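Local coordinates for protein putative dienelactone hydrolase (Klebsiella pneumoniae subsp. pneumoniae MGH 78578, PDB 3F67) that is probably a hydrolase of the dienelactone hydrolase family, with an alpha/beta-hydrolase fold, whose natural substrate is not established, at residues A[115-126]-A[136-147]. Residues are numbered along the deposited sequence; the frame is centred on the assembly and turned at random. Where two conformers were deposited one is given.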
ATOM      1  N   HIS A 115      -5.188   2.538  17.721  1.00 14.29           N
ATOM      2  CA  HIS A 115      -6.190   3.517  17.321  1.00 14.70           C
ATOM      3  C   HIS A 115      -5.705   4.478  16.245  1.00 14.86           C
ATOM      4  O   HIS A 115      -6.413   5.434  15.900  1.00 15.39           O
ATOM      5  CB  HIS A 115      -6.721   4.277  18.546  1.00 16.17           C
ATOM      6  CG  HIS A 115      -7.443   3.386  19.513  1.00 22.06           C
ATOM      7  ND1 HIS A 115      -8.600   2.712  19.182  1.00 28.27           N
ATOM      8  CD2 HIS A 115      -7.183   3.075  20.809  1.00 28.42           C
ATOM      9  CE1 HIS A 115      -9.022   2.019  20.232  1.00 29.66           C
ATOM     10  NE2 HIS A 115      -8.181   2.221  21.229  1.00 29.59           N
ATOM     11  N   ARG A 116      -4.504   4.220  15.715  1.00 14.45           N
ATOM     12  CA  ARG A 116      -3.885   5.149  14.737  1.00 13.45           C
ATOM     13  C   ARG A 116      -3.295   4.340  13.586  1.00 13.18           C
ATOM     14  O   ARG A 116      -2.132   4.505  13.161  1.00 14.20           O
ATOM     15  CB  ARG A 116      -2.808   6.014  15.435  1.00 13.01           C
ATOM     16  CG  ARG A 116      -3.367   6.737  16.667  1.00 13.66           C
ATOM     17  CD  ARG A 116      -2.290   7.628  17.327  1.00 14.18           C
ATOM     18  NE  ARG A 116      -1.873   8.718  16.403  1.00 15.87           N
ATOM     19  CZ  ARG A 116      -0.835   9.525  16.641  1.00 15.90           C
ATOM     20  NH1 ARG A 116      -0.100   9.370  17.745  1.00 17.16           N
ATOM     21  NH2 ARG A 116      -0.525  10.506  15.763  1.00 16.74           N
ATOM     22  N   LEU A 117      -4.142   3.492  13.013  1.00 14.22           N
ATOM     23  CA  LEU A 117      -3.683   2.633  11.911  1.00 13.57           C
ATOM     24  C   LEU A 117      -3.907   3.272  10.564  1.00 13.65           C
ATOM     25  O   LEU A 117      -5.023   3.687  10.236  1.00 14.44           O
ATOM     26  CB  LEU A 117      -4.436   1.287  11.932  1.00 13.30           C
ATOM     27  CG  LEU A 117      -3.952   0.191  10.966  1.00 14.33           C
ATOM     28  CD1 LEU A 117      -2.538  -0.363  11.288  1.00 15.80           C
ATOM     29  CD2 LEU A 117      -5.025  -0.971  10.923  1.00 13.90           C
ATOM     30  N   LEU A 118      -2.843   3.265   9.766  1.00 12.95           N
ATOM     31  CA  LEU A 118      -2.832   3.919   8.423  1.00 12.78           C
ATOM     32  C   LEU A 118      -2.211   2.930   7.435  1.00 13.70           C
ATOM     33  O   LEU A 118      -1.482   2.003   7.842  1.00 14.52           O
ATOM     34  CB  LEU A 118      -1.981   5.181   8.485  1.00 12.06           C
ATOM     35  CG  LEU A 118      -2.399   6.215   9.524  1.00 13.99           C
ATOM     36  CD1 LEU A 118      -1.282   7.234   9.720  1.00 14.58           C
ATOM     37  CD2 LEU A 118      -3.715   6.887   9.123  1.00 14.56           C
ATOM     38  N   ILE A 119      -2.438   3.119   6.126  1.00 13.78           N
ATOM     39  CA  ILE A 119      -1.790   2.241   5.168  1.00 13.13           C
ATOM     40  C   ILE A 119      -1.495   3.012   3.884  1.00 13.76           C
ATOM     41  O   ILE A 119      -2.272   3.891   3.472  1.00 13.06           O
ATOM     42  CB  ILE A 119      -2.680   1.006   4.875  1.00 14.09           C
ATOM     43  CG1 ILE A 119      -1.972   0.005   3.974  1.00 14.30           C
ATOM     44  CG2 ILE A 119      -4.079   1.424   4.317  1.00 13.98           C
ATOM     45  CD1 ILE A 119      -2.775  -1.388   3.891  1.00 15.17           C
ATOM     46  N   THR A 120      -0.373   2.691   3.261  1.00 13.87           N
ATOM     47  CA  THR A 120      -0.095   3.199   1.916  1.00 14.02           C
ATOM     48  C   THR A 120       0.507   2.064   1.087  1.00 14.30           C
ATOM     49  O   THR A 120       1.159   1.157   1.627  1.00 16.27           O
ATOM     50  CB  THR A 120       0.830   4.445   1.960  1.00 15.01           C
ATOM     51  OG1 THR A 120       0.823   5.081   0.674  1.00 13.63           O
ATOM     52  CG2 THR A 120       2.296   4.095   2.377  1.00 15.66           C
ATOM     53  N   GLY A 121       0.305   2.112  -0.212  1.00 14.48           N
ATOM     54  CA  GLY A 121       0.810   0.999  -1.033  1.00 14.45           C
ATOM     55  C   GLY A 121       0.970   1.441  -2.468  1.00 14.76           C
ATOM     56  O   GLY A 121       0.336   2.403  -2.893  1.00 14.26           O
ATOM     57  N   PHE A 122       1.817   0.719  -3.213  1.00 14.38           N
ATOM     58  CA  PHE A 122       2.256   1.178  -4.537  1.00 13.81           C
ATOM     59  C   PHE A 122       2.008   0.095  -5.560  1.00 14.96           C
ATOM     60  O   PHE A 122       2.353  -1.046  -5.319  1.00 16.47           O
ATOM     61  CB  PHE A 122       3.775   1.496  -4.497  1.00 14.22           C
ATOM     62  CG  PHE A 122       4.106   2.537  -3.470  1.00 15.24           C
ATOM     63  CD1 PHE A 122       4.153   3.883  -3.828  1.00 15.43           C
ATOM     64  CD2 PHE A 122       4.306   2.151  -2.134  1.00 17.13           C
ATOM     65  CE1 PHE A 122       4.417   4.896  -2.818  1.00 16.20           C
ATOM     66  CE2 PHE A 122       4.519   3.120  -1.136  1.00 16.68           C
ATOM     67  CZ  PHE A 122       4.581   4.481  -1.487  1.00 14.22           C
ATOM     68  N   CYS A 123       1.409   0.482  -6.678  0.50 15.48           N
ATOM     69  CA  CYS A 123       1.276  -0.409  -7.808  0.50 16.82           C
ATOM     70  C   CYS A 123       0.360  -1.585  -7.426  0.50 16.23           C
ATOM     71  O   CYS A 123      -0.806  -1.345  -7.064  0.50 15.70           O
ATOM     72  CB  CYS A 123       2.665  -0.853  -8.256  0.50 17.70           C
ATOM     73  SG  CYS A 123       2.507  -1.592  -9.785  0.50 23.29           S
ATOM     74  N   TRP A 124       0.858  -2.827  -7.462  1.00 15.31           N
ATOM     75  CA  TRP A 124       0.084  -3.984  -6.917  1.00 15.15           C
ATOM     76  C   TRP A 124      -0.457  -3.641  -5.508  1.00 15.22           C
ATOM     77  O   TRP A 124      -1.639  -3.900  -5.155  1.00 14.71           O
ATOM     78  CB  TRP A 124       0.985  -5.240  -6.859  1.00 15.11           C
ATOM     79  CG  TRP A 124       0.318  -6.447  -6.280  1.00 14.98           C
ATOM     80  CD1 TRP A 124      -0.442  -7.387  -6.958  1.00 15.36           C
ATOM     81  CD2 TRP A 124       0.325  -6.835  -4.917  1.00 16.30           C
ATOM     82  NE1 TRP A 124      -0.901  -8.362  -6.072  1.00 15.04           N
ATOM     83  CE2 TRP A 124      -0.413  -8.053  -4.818  1.00 14.94           C
ATOM     84  CE3 TRP A 124       0.956  -6.310  -3.758  1.00 14.37           C
ATOM     85  CZ2 TRP A 124      -0.587  -8.724  -3.591  1.00 16.67           C
ATOM     86  CZ3 TRP A 124       0.780  -6.987  -2.526  1.00 16.24           C
ATOM     87  CH2 TRP A 124       0.019  -8.166  -2.465  1.00 16.66           C
ATOM     88  N   GLY A 125       0.423  -3.028  -4.715  1.00 13.93           N
ATOM     89  CA  GLY A 125       0.105  -2.612  -3.355  1.00 13.95           C
ATOM     90  C   GLY A 125      -0.920  -1.489  -3.226  1.00 14.45           C
ATOM     91  O   GLY A 125      -1.601  -1.387  -2.187  1.00 15.73           O
ATOM     92  N   GLY A 126      -1.045  -0.689  -4.280  1.00 14.74           N
ATOM     93  CA  GLY A 126      -2.041   0.392  -4.302  1.00 13.91           C
ATOM     94  C   GLY A 126      -3.420  -0.199  -4.507  1.00 13.46           C
ATOM     95  O   GLY A 126      -4.375   0.302  -3.931  1.00 13.76           O
ATOM     96  N   ASN A 136     -10.880  -3.521   6.844  1.00 16.28           N
ATOM     97  CA  ASN A 136     -10.585  -3.318   8.281  1.00 16.15           C
ATOM     98  C   ASN A 136     -11.305  -2.078   8.780  1.00 17.40           C
ATOM     99  O   ASN A 136     -10.901  -0.967   8.465  1.00 17.20           O
ATOM    100  CB  ASN A 136      -9.043  -3.217   8.552  1.00 15.69           C
ATOM    101  CG  ASN A 136      -8.728  -3.094  10.048  1.00 17.67           C
ATOM    102  OD1 ASN A 136      -9.647  -2.886  10.846  1.00 17.35           O
ATOM    103  ND2 ASN A 136      -7.440  -3.273  10.440  1.00 16.06           N
ATOM    104  N   PRO A 137     -12.360  -2.258   9.595  1.00 17.93           N
ATOM    105  CA  PRO A 137     -13.135  -1.080  10.019  1.00 19.12           C
ATOM    106  C   PRO A 137     -12.349  -0.140  10.962  1.00 18.87           C
ATOM    107  O   PRO A 137     -12.769   1.007  11.164  1.00 18.75           O
ATOM    108  CB  PRO A 137     -14.339  -1.683  10.758  1.00 18.71           C
ATOM    109  CG  PRO A 137     -13.937  -3.007  11.154  1.00 21.16           C
ATOM    110  CD  PRO A 137     -12.889  -3.504  10.171  1.00 19.17           C
ATOM    111  N   GLN A 138     -11.253  -0.651  11.525  0.50 18.01           N
ATOM    112  CA  GLN A 138     -10.391   0.096  12.462  0.50 18.29           C
ATOM    113  C   GLN A 138      -9.465   1.054  11.695  0.50 16.91           C
ATOM    114  O   GLN A 138      -8.945   1.998  12.274  0.50 15.55           O
ATOM    115  CB  GLN A 138      -9.523  -0.851  13.329  0.50 18.83           C
ATOM    116  CG  GLN A 138     -10.155  -1.530  14.595  0.50 22.90           C
ATOM    117  CD  GLN A 138      -9.145  -2.416  15.396  0.50 25.87           C
ATOM    118  OE1 GLN A 138      -8.314  -1.918  16.169  0.50 25.83           O
ATOM    119  NE2 GLN A 138      -9.236  -3.730  15.217  0.50 27.42           N
ATOM    120  N   LEU A 139      -9.268   0.820  10.395  1.00 15.76           N
ATOM    121  CA  LEU A 139      -8.300   1.612   9.612  1.00 15.70           C
ATOM    122  C   LEU A 139      -8.716   3.094   9.630  1.00 15.34           C
ATOM    123  O   LEU A 139      -9.887   3.401   9.453  1.00 15.24           O
ATOM    124  CB  LEU A 139      -8.223   1.071   8.179  1.00 16.24           C
ATOM    125  CG  LEU A 139      -7.212   1.844   7.300  1.00 13.72           C
ATOM    126  CD1 LEU A 139      -5.773   1.488   7.673  1.00 15.00           C
ATOM    127  CD2 LEU A 139      -7.547   1.463   5.815  1.00 15.97           C
ATOM    128  N   LYS A 140      -7.776   4.016   9.858  1.00 14.31           N
ATOM    129  CA  LYS A 140      -8.128   5.437   9.924  1.00 13.51           C
ATOM    130  C   LYS A 140      -8.023   6.162   8.588  1.00 14.13           C
ATOM    131  O   LYS A 140      -8.810   7.076   8.330  1.00 13.71           O
ATOM    132  CB  LYS A 140      -7.230   6.161  10.935  1.00 14.34           C
ATOM    133  CG  LYS A 140      -7.497   5.674  12.381  1.00 14.07           C
ATOM    134  CD  LYS A 140      -8.942   6.029  12.791  1.00 16.79           C
ATOM    135  CE  LYS A 140      -9.169   5.806  14.283  1.00 18.75           C
ATOM    136  NZ  LYS A 140      -9.235   4.355  14.600  1.00 18.87           N
ATOM    137  N   ALA A 141      -7.061   5.773   7.755  1.00 13.82           N
ATOM    138  CA  ALA A 141      -6.934   6.397   6.440  1.00 14.02           C
ATOM    139  C   ALA A 141      -5.999   5.597   5.561  1.00 14.06           C
ATOM    140  O   ALA A 141      -5.228   4.740   6.065  1.00 14.24           O
ATOM    141  CB  ALA A 141      -6.407   7.852   6.585  1.00 13.96           C
ATOM    142  N   ALA A 142      -6.082   5.863   4.247  1.00 13.77           N
ATOM    143  CA  ALA A 142      -5.311   5.062   3.273  1.00 13.52           C
ATOM    144  C   ALA A 142      -4.890   5.955   2.113  1.00 13.69           C
ATOM    145  O   ALA A 142      -5.618   6.876   1.726  1.00 13.85           O
ATOM    146  CB  ALA A 142      -6.162   3.883   2.711  1.00 12.99           C
ATOM    147  N   VAL A 143      -3.696   5.698   1.593  1.00 13.49           N
ATOM    148  CA  VAL A 143      -3.181   6.381   0.385  1.00 14.86           C
ATOM    149  C   VAL A 143      -2.718   5.323  -0.611  1.00 13.64           C
ATOM    150  O   VAL A 143      -1.751   4.584  -0.341  1.00 14.46           O
ATOM    151  CB  VAL A 143      -2.029   7.381   0.724  1.00 14.26           C
ATOM    152  CG1 VAL A 143      -1.494   8.070  -0.589  1.00 15.21           C
ATOM    153  CG2 VAL A 143      -2.602   8.480   1.709  1.00 15.63           C
ATOM    154  N   ALA A 144      -3.404   5.265  -1.768  1.00 13.71           N
ATOM    155  CA  ALA A 144      -3.140   4.211  -2.780  1.00 13.22           C
ATOM    156  C   ALA A 144      -2.415   4.896  -3.935  1.00 13.78           C
ATOM    157  O   ALA A 144      -2.929   5.885  -4.510  1.00 14.89           O
ATOM    158  CB  ALA A 144      -4.462   3.643  -3.248  1.00 13.12           C
ATOM    159  N   TRP A 145      -1.231   4.394  -4.285  1.00 13.54           N
ATOM    160  CA  TRP A 145      -0.512   4.948  -5.426  1.00 13.74           C
ATOM    161  C   TRP A 145      -0.659   4.020  -6.625  1.00 14.12           C
ATOM    162  O   TRP A 145      -0.231   2.880  -6.570  1.00 14.63           O
ATOM    163  CB  TRP A 145       0.963   5.072  -5.141  1.00 13.93           C
ATOM    164  CG  TRP A 145       1.346   5.900  -3.918  1.00 13.61           C
ATOM    165  CD1 TRP A 145       1.100   5.589  -2.585  1.00 12.23           C
ATOM    166  CD2 TRP A 145       2.151   7.107  -3.915  1.00 12.78           C
ATOM    167  NE1 TRP A 145       1.689   6.560  -1.773  1.00 13.59           N
ATOM    168  CE2 TRP A 145       2.355   7.471  -2.561  1.00 14.32           C
ATOM    169  CE3 TRP A 145       2.715   7.904  -4.938  1.00 14.28           C
ATOM    170  CZ2 TRP A 145       3.103   8.652  -2.180  1.00 14.73           C
ATOM    171  CZ3 TRP A 145       3.514   9.033  -4.593  1.00 13.00           C
ATOM    172  CH2 TRP A 145       3.685   9.393  -3.213  1.00 15.19           C
ATOM    173  N   TYR A 146      -1.255   4.558  -7.686  1.00 13.74           N
ATOM    174  CA  TYR A 146      -1.430   3.891  -9.001  1.00 15.38           C
ATOM    175  C   TYR A 146      -1.702   2.394  -8.867  1.00 15.87           C
ATOM    176  O   TYR A 146      -0.941   1.551  -9.394  1.00 16.56           O
ATOM    177  CB  TYR A 146      -0.227   4.180  -9.915  1.00 14.68           C
ATOM    178  CG  TYR A 146       1.118   4.384  -9.233  1.00 15.15           C
ATOM    179  CD1 TYR A 146       1.937   3.292  -8.907  1.00 15.01           C
ATOM    180  CD2 TYR A 146       1.601   5.665  -8.987  1.00 15.72           C
ATOM    181  CE1 TYR A 146       3.182   3.472  -8.309  1.00 16.01           C
ATOM    182  CE2 TYR A 146       2.870   5.856  -8.409  1.00 15.61           C
ATOM    183  CZ  TYR A 146       3.628   4.779  -8.066  1.00 15.15           C
ATOM    184  OH  TYR A 146       4.856   4.959  -7.506  1.00 17.39           O
ATOM    185  N   GLY A 147      -2.794   2.079  -8.162  1.00 15.58           N
ATOM    186  CA  GLY A 147      -3.322   0.717  -8.029  1.00 15.66           C
ATOM    187  C   GLY A 147      -4.435   0.491  -9.058  1.00 16.00           C
ATOM    188  O   GLY A 147      -5.340   1.331  -9.201  1.00 15.27           O
TER
HETATM  189  O   HOH W   1     -10.152   4.345  17.223  1.00 33.29           O
HETATM  190  O   HOH W   2      -6.844   2.568  14.093  1.00 14.95           O
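Phe-122 lies over one face of the Trp-145 indole, its CE1 3.3 Å from Trp-145 CE2. The Phe-122 ring is tilted 31° against the five-membered ring. Both side chains leave their strands with CG anti to the carbonyl carbon (chi1 -58° and -57°) and run side by side. At the indole edge, in plane, sits Thr-120 OG1. It takes a weak, bent bond from Trp-145 NE1 (3.0 Å) and gives its own proton to Val-143 O at 2.8 Å. Val-143 O also accepts from Gly-121 N, so two donors grip it. The Tyr-146 ring has Trp-145 CB over the centre of one face, and its OH, hydrogen-bonded to Asn-215 N, reaches the edge of Phe-122. The axes of strands 116-122 and 141-145 run parallel and come within 4.8 Å. Their backbone hydrogen bonds run from Ile-119 N and Ala-141 O to Cys-123 N and Trp-145 O (2.9 Å). On the face opposite Phe-122 and Trp-145, which helix 124-133 covers, Ile-119 CG2 packs on Ala-142 CB (3.6 Å) and on Leu-139 CD1 from the preceding loop. At the far end Lys-140 N hydrogen-bonds to Leu-117 O (2.8 Å), and Lys-140 NZ holds two waters, one shared with His-115 ND1. The two strands and helix 124-133 form a beta-alpha-beta unit of the alpha/beta-hydrolase sheet. The sharp turn at Cys-123 fits a nucleophile elbow, and Cys-123 probably forms a triad with His-212 and Asp-180, as in dienelactone hydrolases.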